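Aclacinomycin-N/aclacinomycin-A oxidase (Streptomyces galilaeus, PDB 2IPI) oxidises the terminal sugar of aclacinomycin antibiotics in two successive steps, using a bicovalently bound FAD and molecular oxygen. Local coordinates at residues G161-L166 / S395-G400; V406-T409 / T413-R416; V455-D460 / S482-Y487; R461-F466 / Y490-Y495. One frame throughout, in Å; residues are numbered along the deposited sequence.

Contact 1 of 4, residues G161-L166 / S395-G400; sequences GGYGPL and SLYSYG. With FAD (flavin-adenine dinucleotide), chain F.
The chi1 torsion of Y163, 86°, tucks its CG between the backbone N and the carbonyl carbon and turns the ring toward Y397 and Y399; in Y399 CG lies roughly opposite the backbone N (chi1 -154°), and its ring reaches back to Y163. The contact joins the PCMH-type FAD-binding region, in the loop that follows helix 154-157, to the end of strand 391-398 and the loop after it. Y163 and Y399 make a T-shaped (edge-to-face) pair with planes at 85°: the edge of Y399 points into a face of Y163, CE2 coming within 3.3 Å of Y163 CD1. Y397 is met differently. The OH of Y163 stands over a face of its ring, 2.9 Å from Y397 CG, a tight fit in which this buried hydroxyl has no hydrogen-bond partner in the model. Y163 and Y397 both touch the bound aclacinomycin ligand, and Y397 is a proton acceptor of the active site, so the packing probably helps to shape the substrate pocket. The backbone of Y163 grips the flavin pyrimidine twice: its N donates to FAD O2 (2.9 Å), and its O receives FAD N3 (2.8 Å). A side chain on G162 would be crowded by FAD O2, so glycine suits the place. At the far end of Y399, a water donates to G161 O (2.6 Å) and sits 2.9 Å from Y399 OH.

Contact 2 of 4, residues V406-T409 / T413-R416; sequences VPET and TAQR
V406 lies over one face of the R416 guanidinium, its branched side chain running at a slant to the arginine. V406 CB stands 3.6 Å above the guanidinium plane, toward the rim of the group, and CG2 comes to 3.5 Å from R416 NH1. A beta-branched residue suits this place because two methyl groups can spread over a flat cation whose N-H groups have polar partners. R416 CB and CG lie beside the V406 carbonyl, CB 3.4 Å from V406 O; the bend at chi2 (-69°) then turns the rest of the chain so that one face of the head meets the valine. NH1 forms a salt bridge with D175 and also donates to V403 O, while NE donates to T413 O (3.0 Å), an atom whose position is less certain; together they limit the rotation of the head.

On the other flank E408, its chain bent at chi2, passes beside A414, with OE2 3.8 Å from A414 CB; the small alanine allows the acid chain to lie close. E408 OE1 is 3.1 Å from A414 O, and because both atoms are acceptors this is proximity without a bond. OE1 also lies near the like-charged E463, which might raise the affinity of one of the two acids for a proton, although K492 packs against E408 as well. The backbones approach through a CA-H...O contact, A414 CA to E408 O at 3.6 Å.

The whole loop connects strands 391-398 and 420-428, neighbours in the antiparallel sheet; D175 ties it to the stretch before strand 177-185, and N494, which donates to E408 O, to the turn between helices 486-491 and 495-505.

Contact 3 of 4, residues V455-D460 / S482-Y487; sequences VPVPDD and SGVPWY
V455 begins a Val-Pro-Val-Pro run that packs against the loop leading into helix 486-491, part of the berberine-like region of the fold. Its CG2 makes a loose contact with the backbone of S482, 4.4 Å from the N atom. P456 packs on T462. V457 carries the centre of the contact. Its side chain meets V484 obliquely, and V484 CG2 lies almost equally close to both valine methyls, 3.8 Å from V457 CG1 and 3.9 Å from V457 CG2. Branched, compact valines suit such a shallow, partly exposed surface, where each offers methyls without needing a polar partner. The P458 ring touches L489 and K492. The chain leaves the contact through D459 and reaches D460, whose acid pairs with K370 in a more open setting. Across the contact, G483 takes a positive phi of 94°, which glycine accepts readily, and P485 occupies the N-cap position before the helix. There a proline, with no N-H to offer, costs no backbone bond. Y487, in the first turn, stacks its ring with that of Y495, and P485 CB lies over a face of the Y487 ring, 3.6 Å above the plane and offset toward the rim.

Contact 4 of 4, residues R461-F466 / Y490-Y495; sequences RTEGTF and YYKGNY
T465 and Y490 lie side by side with their side chains pointing the same way, and this half of the contact is closely packed. T465 CG2 presses on the aromatic ring at 3.3 Å from Y490 CE2, and Y490 CE2 also lies 3.1 Å from F466 O. The threonine sets CG2 between its backbone N and carbonyl carbon, with OG1 opposite the N (chi1 177°), which presents the methyl rather than the hydroxyl to the tyrosine. Methyl and carbonyl thus approach the ring obliquely, near CE2, while its OH is bound to Y469 O. A backbone bond between T465 and L489 adds to the closeness. G464, with a positive phi, suits this bend because a side chain here would be jammed against the carbonyl O of E463.

The other side is polar and more open to solvent at K492, which follows the last helical turn with a positive phi and is partly exposed. Its chain bends at chi3 (70°), and NZ reaches E463 OE1 in a salt bridge of 2.9 Å, the two side chains crossing at about a right angle. NZ meets OE1 on its anti side, 17° out of the carboxylate plane. OE2 of the same acid accepts from S418 OG and D417 N, so the buried carboxylate is held through both oxygens and has little freedom to rotate.

The side chain of F466 sets off away from 490-495; its ring touches FAD and makes a cation-pi interaction with K421. The chain then runs on to N468, which binds FAD, and Y469, which binds the substrate, so the contact borders the flavin site of this FAD-linked oxidase.

In the fold
Contact 1 lies deepest, where three tyrosines pack beside the flavin and the bound ligand; contact 4 is also buried but mixes aromatic packing with a salt bridge. Contacts 2 and 3 are only partly buried: one sets an aliphatic group on a guanidinium, the other pairs valines, away from the annotated sites. Contacts 3 and 4 both use helix 486-491, the former at its start and the latter at its end, and they touch where V457 O meets T462 OG1. Contact 4 is also the meeting point of the others, since F466 packs on G161 and G162 of contact 1. Contact 2 lies about 9 Å from contact 4, centre to centre, and meets its charged flank.

Contact 1 of 4, residues G161-L166 / S395-G400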
# COMPACT_ATOMS: atom_id res chain seq x y z
N GLY A 161 2.64 -1.83 -5.73
CA GLY A 161 2.73 -0.42 -5.95
C GLY A 161 2.44 0.49 -4.80
O GLY A 161 1.86 1.55 -5.06
N GLY A 162 2.82 0.08 -3.60
CA GLY A 162 2.79 0.91 -2.42
C GLY A 162 3.24 2.32 -2.77
O GLY A 162 4.20 2.50 -3.54
N TYR A 163 2.53 3.30 -2.24
CA TYR A 163 2.70 4.71 -2.49
C TYR A 163 2.93 5.40 -1.15
O TYR A 163 2.65 4.85 -0.09
CB TYR A 163 1.46 5.27 -3.19
CG TYR A 163 0.38 5.70 -2.22
CD1 TYR A 163 0.19 7.04 -1.94
CD2 TYR A 163 -0.44 4.78 -1.58
CE1 TYR A 163 -0.79 7.44 -1.05
CE2 TYR A 163 -1.42 5.17 -0.69
CZ TYR A 163 -1.59 6.51 -0.43
OH TYR A 163 -2.57 6.92 0.45
N GLY A 164 3.39 6.65 -1.20
CA GLY A 164 3.57 7.37 0.06
C GLY A 164 3.54 8.87 -0.14
O GLY A 164 2.95 9.32 -1.13
N PRO A 165 4.14 9.58 0.79
CA PRO A 165 4.14 11.05 0.82
C PRO A 165 4.81 11.71 -0.36
O PRO A 165 4.52 12.85 -0.75
CB PRO A 165 4.94 11.34 2.11
CG PRO A 165 4.73 10.12 2.95
CD PRO A 165 4.86 8.99 1.95
N LEU A 166 5.76 11.02 -1.01
CA LEU A 166 6.40 11.64 -2.17
C LEU A 166 5.78 11.18 -3.48
O LEU A 166 6.28 11.53 -4.55
CB LEU A 166 7.91 11.39 -2.16
CG LEU A 166 8.69 11.95 -0.97
CD1 LEU A 166 10.16 11.56 -0.98
CD2 LEU A 166 8.58 13.47 -0.89
N SER A 395 -9.87 7.64 6.29
CA SER A 395 -8.70 8.45 5.94
C SER A 395 -8.77 8.88 4.48
O SER A 395 -9.02 8.07 3.58
CB SER A 395 -7.43 7.66 6.21
OG SER A 395 -7.29 7.34 7.57
N LEU A 396 -8.55 10.15 4.21
CA LEU A 396 -8.49 10.65 2.85
C LEU A 396 -7.05 11.10 2.56
O LEU A 396 -6.52 11.90 3.33
CB LEU A 396 -9.45 11.80 2.58
CG LEU A 396 -10.86 11.67 3.18
CD1 LEU A 396 -11.59 13.01 3.12
CD2 LEU A 396 -11.64 10.59 2.44
N TYR A 397 -6.47 10.57 1.49
CA TYR A 397 -5.11 10.91 1.09
C TYR A 397 -5.06 11.79 -0.15
O TYR A 397 -5.67 11.48 -1.17
CB TYR A 397 -4.29 9.63 0.80
CG TYR A 397 -4.27 8.72 2.01
CD1 TYR A 397 -5.37 7.91 2.32
CD2 TYR A 397 -3.17 8.69 2.84
CE1 TYR A 397 -5.34 7.09 3.44
CE2 TYR A 397 -3.13 7.88 3.95
CZ TYR A 397 -4.22 7.08 4.25
OH TYR A 397 -4.17 6.26 5.36
N SER A 398 -4.31 12.89 -0.05
CA SER A 398 -4.00 13.65 -1.25
C SER A 398 -3.24 12.68 -2.18
O SER A 398 -2.42 11.90 -1.66
CB SER A 398 -3.22 14.91 -0.96
OG SER A 398 -1.94 14.63 -0.41
N TYR A 399 -3.53 12.71 -3.46
CA TYR A 399 -2.99 11.75 -4.43
C TYR A 399 -2.85 12.40 -5.79
O TYR A 399 -2.90 13.62 -5.95
CB TYR A 399 -3.88 10.51 -4.53
CG TYR A 399 -3.20 9.23 -4.96
CD1 TYR A 399 -3.68 8.52 -6.06
CD2 TYR A 399 -2.09 8.70 -4.31
CE1 TYR A 399 -3.10 7.34 -6.50
CE2 TYR A 399 -1.49 7.52 -4.74
CZ TYR A 399 -2.00 6.85 -5.83
OH TYR A 399 -1.40 5.68 -6.24
N GLY A 400 -2.66 11.56 -6.82
CA GLY A 400 -2.52 12.14 -8.16
C GLY A 400 -1.10 12.59 -8.39
O GLY A 400 -0.16 11.84 -8.10
PA FAD F . 3.41 -9.54 3.85
O1A FAD F . 2.32 -10.03 4.60
O2A FAD F . 4.63 -10.29 4.14
O5B FAD F . 3.10 -9.57 2.31
C5B FAD F . 1.94 -9.07 1.78
C4B FAD F . 1.62 -9.77 0.46
O4B FAD F . 2.78 -9.83 -0.32
C3B FAD F . 1.22 -11.24 0.68
O3B FAD F . 0.41 -11.69 -0.35
C2B FAD F . 2.55 -11.97 0.59
O2B FAD F . 2.47 -13.33 0.26
C1B FAD F . 3.24 -11.13 -0.46
N9A FAD F . 4.71 -11.24 -0.45
C8A FAD F . 5.52 -11.06 0.60
N7A FAD F . 6.79 -11.22 0.24
C5A FAD F . 6.78 -11.54 -1.05
C6A FAD F . 7.80 -11.82 -1.96
N6A FAD F . 9.01 -11.73 -1.56
N1A FAD F . 7.50 -12.10 -3.21
C2A FAD F . 6.24 -12.08 -3.58
N3A FAD F . 5.25 -11.80 -2.76
C4A FAD F . 5.50 -11.55 -1.51
N1 FAD F . 0.74 0.68 1.60
C2 FAD F . 0.96 1.77 0.79
O2 FAD F . 0.89 1.73 -0.36
N3 FAD F . 1.27 2.96 1.39
C4 FAD F . 1.38 3.09 2.76
O4 FAD F . 1.75 4.13 3.23
C4X FAD F . 1.18 1.97 3.57
N5 FAD F . 1.25 2.04 4.93
C5X FAD F . 1.12 0.94 5.72
C6 FAD F . 1.29 1.02 7.10
C7 FAD F . 1.10 -0.09 7.87
C7M FAD F . 1.40 0.05 9.33
C8 FAD F . 0.84 -1.33 7.29
C8M FAD F . 0.95 -2.59 8.12
C9 FAD F . 0.70 -1.38 5.92
C9A FAD F . 0.80 -0.27 5.11
N10 FAD F . 0.63 -0.35 3.74
C10 FAD F . 0.86 0.75 2.97
C1' FAD F . -0.23 -1.40 3.12
C2' FAD F . 0.48 -2.69 2.72
O2' FAD F . 0.27 -3.82 3.50
C3' FAD F . 1.96 -2.54 2.49
O3' FAD F . 2.24 -1.55 1.55
C4' FAD F . 2.45 -3.99 2.17
O4' FAD F . 1.49 -4.84 1.70
C5' FAD F . 3.17 -4.78 3.23
O5' FAD F . 3.73 -5.93 2.68
P FAD F . 4.49 -6.87 3.67
O1P FAD F . 5.64 -7.42 3.06
O2P FAD F . 4.77 -6.13 4.82
O3P FAD F . 3.48 -7.99 4.15
O HOH W 1 -0.12 3.29 -5.15

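Contact 2 of 4, residues V406-T409 / T413-R416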
# COMPACT_ATOMS: atom_id res chain seq x y z
N VAL A 406 1.91 8.72 -16.04
CA VAL A 406 2.12 7.44 -16.70
C VAL A 406 0.85 6.90 -17.35
O VAL A 406 -0.20 6.88 -16.69
CB VAL A 406 2.57 6.41 -15.64
CG1 VAL A 406 2.80 5.04 -16.25
CG2 VAL A 406 3.82 6.91 -14.91
N PRO A 407 0.87 6.43 -18.58
CA PRO A 407 -0.30 5.77 -19.17
C PRO A 407 -0.76 4.56 -18.35
O PRO A 407 0.02 3.74 -17.89
CB PRO A 407 0.20 5.32 -20.55
CG PRO A 407 1.28 6.31 -20.85
CD PRO A 407 2.00 6.49 -19.53
N GLU A 408 -2.08 4.47 -18.16
CA GLU A 408 -2.76 3.44 -17.39
C GLU A 408 -2.25 2.04 -17.71
O GLU A 408 -2.13 1.13 -16.90
CB GLU A 408 -4.27 3.52 -17.68
CG GLU A 408 -5.11 2.35 -17.23
CD GLU A 408 -6.41 2.78 -16.57
OE1 GLU A 408 -6.56 3.97 -16.21
OE2 GLU A 408 -7.30 1.90 -16.40
N THR A 409 -1.91 1.87 -18.98
CA THR A 409 -1.40 0.63 -19.51
C THR A 409 0.11 0.52 -19.43
O THR A 409 0.61 -0.48 -19.94
CB THR A 409 -1.81 0.54 -21.00
OG1 THR A 409 -1.30 -0.66 -21.57
CG2 THR A 409 -1.18 1.70 -21.76
N THR A 413 -0.07 -0.98 -12.41
CA THR A 413 -0.87 -0.07 -11.61
C THR A 413 -1.65 0.84 -12.57
O THR A 413 -1.10 1.80 -13.13
CB THR A 413 -0.09 0.82 -10.64
OG1 THR A 413 0.64 1.83 -11.34
CG2 THR A 413 0.93 -0.00 -9.88
N ALA A 414 -2.91 0.46 -12.72
CA ALA A 414 -3.77 1.08 -13.72
C ALA A 414 -4.28 2.45 -13.29
O ALA A 414 -4.41 3.35 -14.11
CB ALA A 414 -4.95 0.17 -14.03
N GLN A 415 -4.58 2.60 -12.02
CA GLN A 415 -5.26 3.81 -11.56
C GLN A 415 -4.41 5.05 -11.74
O GLN A 415 -3.69 5.47 -10.86
CB GLN A 415 -5.66 3.62 -10.09
CG GLN A 415 -6.78 2.60 -9.91
CD GLN A 415 -6.29 1.19 -9.68
OE1 GLN A 415 -7.10 0.26 -9.50
NE2 GLN A 415 -4.97 0.98 -9.66
N ARG A 416 -4.49 5.67 -12.93
CA ARG A 416 -3.64 6.83 -13.18
C ARG A 416 -4.44 8.10 -13.43
O ARG A 416 -4.00 8.96 -14.19
CB ARG A 416 -2.68 6.53 -14.35
CG ARG A 416 -1.79 5.34 -14.04
CD ARG A 416 -0.75 5.61 -12.95
NE ARG A 416 0.24 4.53 -12.92
CZ ARG A 416 1.51 4.68 -12.54
NH1 ARG A 416 1.94 5.87 -12.16
NH2 ARG A 416 2.32 3.63 -12.56

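Contact 3 of 4, residues V455-D460 / S482-Y487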
# COMPACT_ATOMS: atom_id res chain seq x y z
N VAL A 455 -19.79 -0.88 -3.87
CA VAL A 455 -18.38 -0.92 -4.25
C VAL A 455 -17.98 0.25 -5.12
O VAL A 455 -18.76 0.80 -5.89
CB VAL A 455 -18.00 -2.22 -4.99
CG1 VAL A 455 -18.29 -3.44 -4.13
CG2 VAL A 455 -18.73 -2.30 -6.32
N PRO A 456 -16.72 0.66 -5.02
CA PRO A 456 -16.22 1.69 -5.94
C PRO A 456 -15.90 1.07 -7.30
O PRO A 456 -14.79 0.57 -7.50
CB PRO A 456 -14.93 2.15 -5.28
CG PRO A 456 -14.47 0.97 -4.48
CD PRO A 456 -15.69 0.19 -4.09
N VAL A 457 -16.88 1.14 -8.19
CA VAL A 457 -16.73 0.71 -9.57
C VAL A 457 -16.04 1.77 -10.40
O VAL A 457 -16.46 2.93 -10.45
CB VAL A 457 -18.11 0.44 -10.22
CG1 VAL A 457 -17.92 0.02 -11.68
CG2 VAL A 457 -18.89 -0.59 -9.43
N PRO A 458 -14.96 1.40 -11.10
CA PRO A 458 -14.32 2.38 -11.99
C PRO A 458 -15.34 2.90 -13.01
O PRO A 458 -15.87 2.14 -13.82
CB PRO A 458 -13.21 1.57 -12.65
CG PRO A 458 -12.95 0.43 -11.72
CD PRO A 458 -14.28 0.10 -11.09
N ASP A 459 -15.55 4.20 -12.93
CA ASP A 459 -16.46 4.99 -13.75
C ASP A 459 -16.00 6.44 -13.73
O ASP A 459 -14.82 6.71 -13.44
CB ASP A 459 -17.90 4.83 -13.27
CG ASP A 459 -18.08 5.09 -11.79
OD1 ASP A 459 -17.50 6.07 -11.28
OD2 ASP A 459 -18.79 4.32 -11.12
N ASP A 460 -16.88 7.40 -14.01
CA ASP A 460 -16.43 8.78 -14.06
C ASP A 460 -16.12 9.34 -12.68
O ASP A 460 -15.61 10.45 -12.56
CB ASP A 460 -17.48 9.69 -14.73
CG ASP A 460 -16.82 11.00 -15.14
OD1 ASP A 460 -16.88 11.99 -14.37
OD2 ASP A 460 -16.22 11.02 -16.24
N SER A 482 -22.11 -4.95 -7.43
CA SER A 482 -23.21 -5.31 -8.33
C SER A 482 -22.81 -5.36 -9.80
O SER A 482 -22.79 -4.39 -10.56
CB SER A 482 -24.41 -4.39 -8.10
OG SER A 482 -25.39 -5.08 -7.34
N GLY A 483 -22.51 -6.59 -10.21
CA GLY A 483 -22.24 -6.93 -11.58
C GLY A 483 -20.77 -6.90 -11.93
O GLY A 483 -20.38 -7.55 -12.90
N VAL A 484 -19.97 -6.18 -11.15
CA VAL A 484 -18.55 -5.99 -11.45
C VAL A 484 -17.68 -6.96 -10.67
O VAL A 484 -17.86 -7.12 -9.45
CB VAL A 484 -18.15 -4.54 -11.14
CG1 VAL A 484 -16.70 -4.28 -11.52
CG2 VAL A 484 -19.09 -3.59 -11.89
N PRO A 485 -16.75 -7.62 -11.34
CA PRO A 485 -15.90 -8.62 -10.67
C PRO A 485 -14.80 -7.95 -9.84
O PRO A 485 -14.52 -6.77 -10.06
CB PRO A 485 -15.27 -9.39 -11.83
CG PRO A 485 -15.52 -8.60 -13.06
CD PRO A 485 -16.44 -7.47 -12.77
N TRP A 486 -14.21 -8.69 -8.91
CA TRP A 486 -13.17 -8.12 -8.07
C TRP A 486 -11.97 -7.65 -8.88
O TRP A 486 -11.27 -6.69 -8.52
CB TRP A 486 -12.72 -9.15 -7.01
CG TRP A 486 -12.04 -10.31 -7.69
CD1 TRP A 486 -12.60 -11.39 -8.33
CD2 TRP A 486 -10.62 -10.47 -7.80
NE1 TRP A 486 -11.61 -12.22 -8.81
CE2 TRP A 486 -10.39 -11.67 -8.49
CE3 TRP A 486 -9.53 -9.71 -7.35
CZ2 TRP A 486 -9.09 -12.11 -8.76
CZ3 TRP A 486 -8.26 -10.16 -7.62
CH2 TRP A 486 -8.04 -11.35 -8.32
N TYR A 487 -11.69 -8.33 -9.99
CA TYR A 487 -10.45 -8.01 -10.72
C TYR A 487 -10.60 -6.74 -11.54
O TYR A 487 -9.63 -6.00 -11.76
CB TYR A 487 -9.99 -9.18 -11.60
CG TYR A 487 -11.03 -9.81 -12.49
CD1 TYR A 487 -11.51 -11.09 -12.23
CD2 TYR A 487 -11.54 -9.14 -13.60
CE1 TYR A 487 -12.46 -11.68 -13.03
CE2 TYR A 487 -12.49 -9.73 -14.40
CZ TYR A 487 -12.95 -11.00 -14.12
OH TYR A 487 -13.91 -11.59 -14.92

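Contact 4 of 4, residues R461-F466 / Y490-Y495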
# COMPACT_ATOMS: atom_id res chain seq x y z
N ARG A 461 -16.42 8.57 -11.63
CA ARG A 461 -16.26 9.07 -10.28
C ARG A 461 -15.19 8.36 -9.46
O ARG A 461 -14.62 9.02 -8.59
CB ARG A 461 -17.60 8.98 -9.51
CG ARG A 461 -18.56 10.08 -9.98
CD ARG A 461 -19.51 10.44 -8.84
NE ARG A 461 -19.05 11.57 -8.04
CZ ARG A 461 -19.09 12.86 -8.36
NH1 ARG A 461 -19.59 13.24 -9.52
NH2 ARG A 461 -18.61 13.74 -7.48
N THR A 462 -14.92 7.09 -9.73
CA THR A 462 -13.89 6.35 -9.02
C THR A 462 -13.04 5.53 -10.00
O THR A 462 -13.34 5.50 -11.18
CB THR A 462 -14.42 5.39 -7.95
OG1 THR A 462 -14.65 4.08 -8.49
CG2 THR A 462 -15.75 5.87 -7.39
N GLU A 463 -12.00 4.88 -9.49
CA GLU A 463 -11.13 4.01 -10.27
C GLU A 463 -10.88 2.70 -9.53
O GLU A 463 -9.81 2.09 -9.60
CB GLU A 463 -9.80 4.71 -10.54
CG GLU A 463 -9.76 5.45 -11.85
CD GLU A 463 -8.39 5.77 -12.39
OE1 GLU A 463 -8.13 5.40 -13.56
OE2 GLU A 463 -7.58 6.37 -11.66
N GLY A 464 -11.88 2.26 -8.77
CA GLY A 464 -11.80 0.97 -8.10
C GLY A 464 -11.09 1.06 -6.77
O GLY A 464 -11.13 2.06 -6.04
N THR A 465 -10.38 -0.02 -6.42
CA THR A 465 -9.61 0.06 -5.16
C THR A 465 -8.20 -0.46 -5.38
O THR A 465 -7.88 -0.73 -6.55
CB THR A 465 -10.38 -0.61 -4.02
OG1 THR A 465 -9.58 -0.58 -2.83
CG2 THR A 465 -10.72 -2.06 -4.30
N PHE A 466 -7.37 -0.55 -4.37
CA PHE A 466 -5.92 -0.76 -4.39
C PHE A 466 -5.52 -2.16 -3.98
O PHE A 466 -5.95 -2.60 -2.92
CB PHE A 466 -5.32 0.25 -3.41
CG PHE A 466 -3.82 0.28 -3.23
CD1 PHE A 466 -2.97 0.16 -4.31
CD2 PHE A 466 -3.29 0.43 -1.97
CE1 PHE A 466 -1.60 0.20 -4.12
CE2 PHE A 466 -1.92 0.48 -1.77
CZ PHE A 466 -1.07 0.37 -2.85
N TYR A 490 -9.85 -4.00 -8.99
CA TYR A 490 -8.46 -3.71 -8.62
C TYR A 490 -7.56 -3.35 -9.80
O TYR A 490 -6.58 -2.61 -9.64
CB TYR A 490 -7.88 -4.93 -7.90
CG TYR A 490 -8.22 -5.07 -6.44
CD1 TYR A 490 -8.85 -6.21 -5.97
CD2 TYR A 490 -7.94 -4.09 -5.49
CE1 TYR A 490 -9.18 -6.39 -4.63
CE2 TYR A 490 -8.26 -4.24 -4.15
CZ TYR A 490 -8.88 -5.39 -3.72
OH TYR A 490 -9.21 -5.56 -2.38
N TYR A 491 -7.78 -3.88 -10.99
CA TYR A 491 -6.83 -3.73 -12.08
C TYR A 491 -7.40 -3.12 -13.35
O TYR A 491 -6.63 -2.93 -14.31
CB TYR A 491 -6.27 -5.11 -12.47
CG TYR A 491 -5.67 -5.96 -11.40
CD1 TYR A 491 -4.46 -5.62 -10.78
CD2 TYR A 491 -6.29 -7.12 -10.97
CE1 TYR A 491 -3.92 -6.43 -9.79
CE2 TYR A 491 -5.76 -7.92 -9.98
CZ TYR A 491 -4.57 -7.57 -9.39
OH TYR A 491 -4.08 -8.40 -8.42
N LYS A 492 -8.70 -2.84 -13.40
CA LYS A 492 -9.38 -2.36 -14.59
C LYS A 492 -8.96 -3.12 -15.83
O LYS A 492 -8.83 -4.34 -15.77
CB LYS A 492 -9.14 -0.85 -14.76
CG LYS A 492 -9.65 -0.10 -13.52
CD LYS A 492 -9.01 1.29 -13.45
CE LYS A 492 -9.53 2.21 -14.53
NZ LYS A 492 -10.18 3.46 -14.05
N GLY A 493 -8.74 -2.45 -16.96
CA GLY A 493 -8.42 -3.14 -18.20
C GLY A 493 -7.11 -3.90 -18.23
O GLY A 493 -6.75 -4.47 -19.26
N ASN A 494 -6.37 -3.89 -17.12
CA ASN A 494 -5.05 -4.50 -17.08
C ASN A 494 -5.07 -5.98 -16.75
O ASN A 494 -4.06 -6.66 -16.95
CB ASN A 494 -4.18 -3.76 -16.06
CG ASN A 494 -3.46 -2.59 -16.72
OD1 ASN A 494 -3.67 -2.29 -17.90
ND2 ASN A 494 -2.60 -1.93 -15.94
N TYR A 495 -6.18 -6.49 -16.25
CA TYR A 495 -6.27 -7.87 -15.81
C TYR A 495 -5.95 -8.93 -16.86
O TYR A 495 -5.25 -9.89 -16.50
CB TYR A 495 -7.68 -8.17 -15.29
CG TYR A 495 -7.77 -9.43 -14.45
CD1 TYR A 495 -8.64 -10.45 -14.83
CD2 TYR A 495 -7.01 -9.60 -13.30
CE1 TYR A 495 -8.74 -11.60 -14.07
CE2 TYR A 495 -7.11 -10.75 -12.54
CZ TYR A 495 -7.97 -11.76 -12.94
OH TYR A 495 -8.11 -12.92 -12.20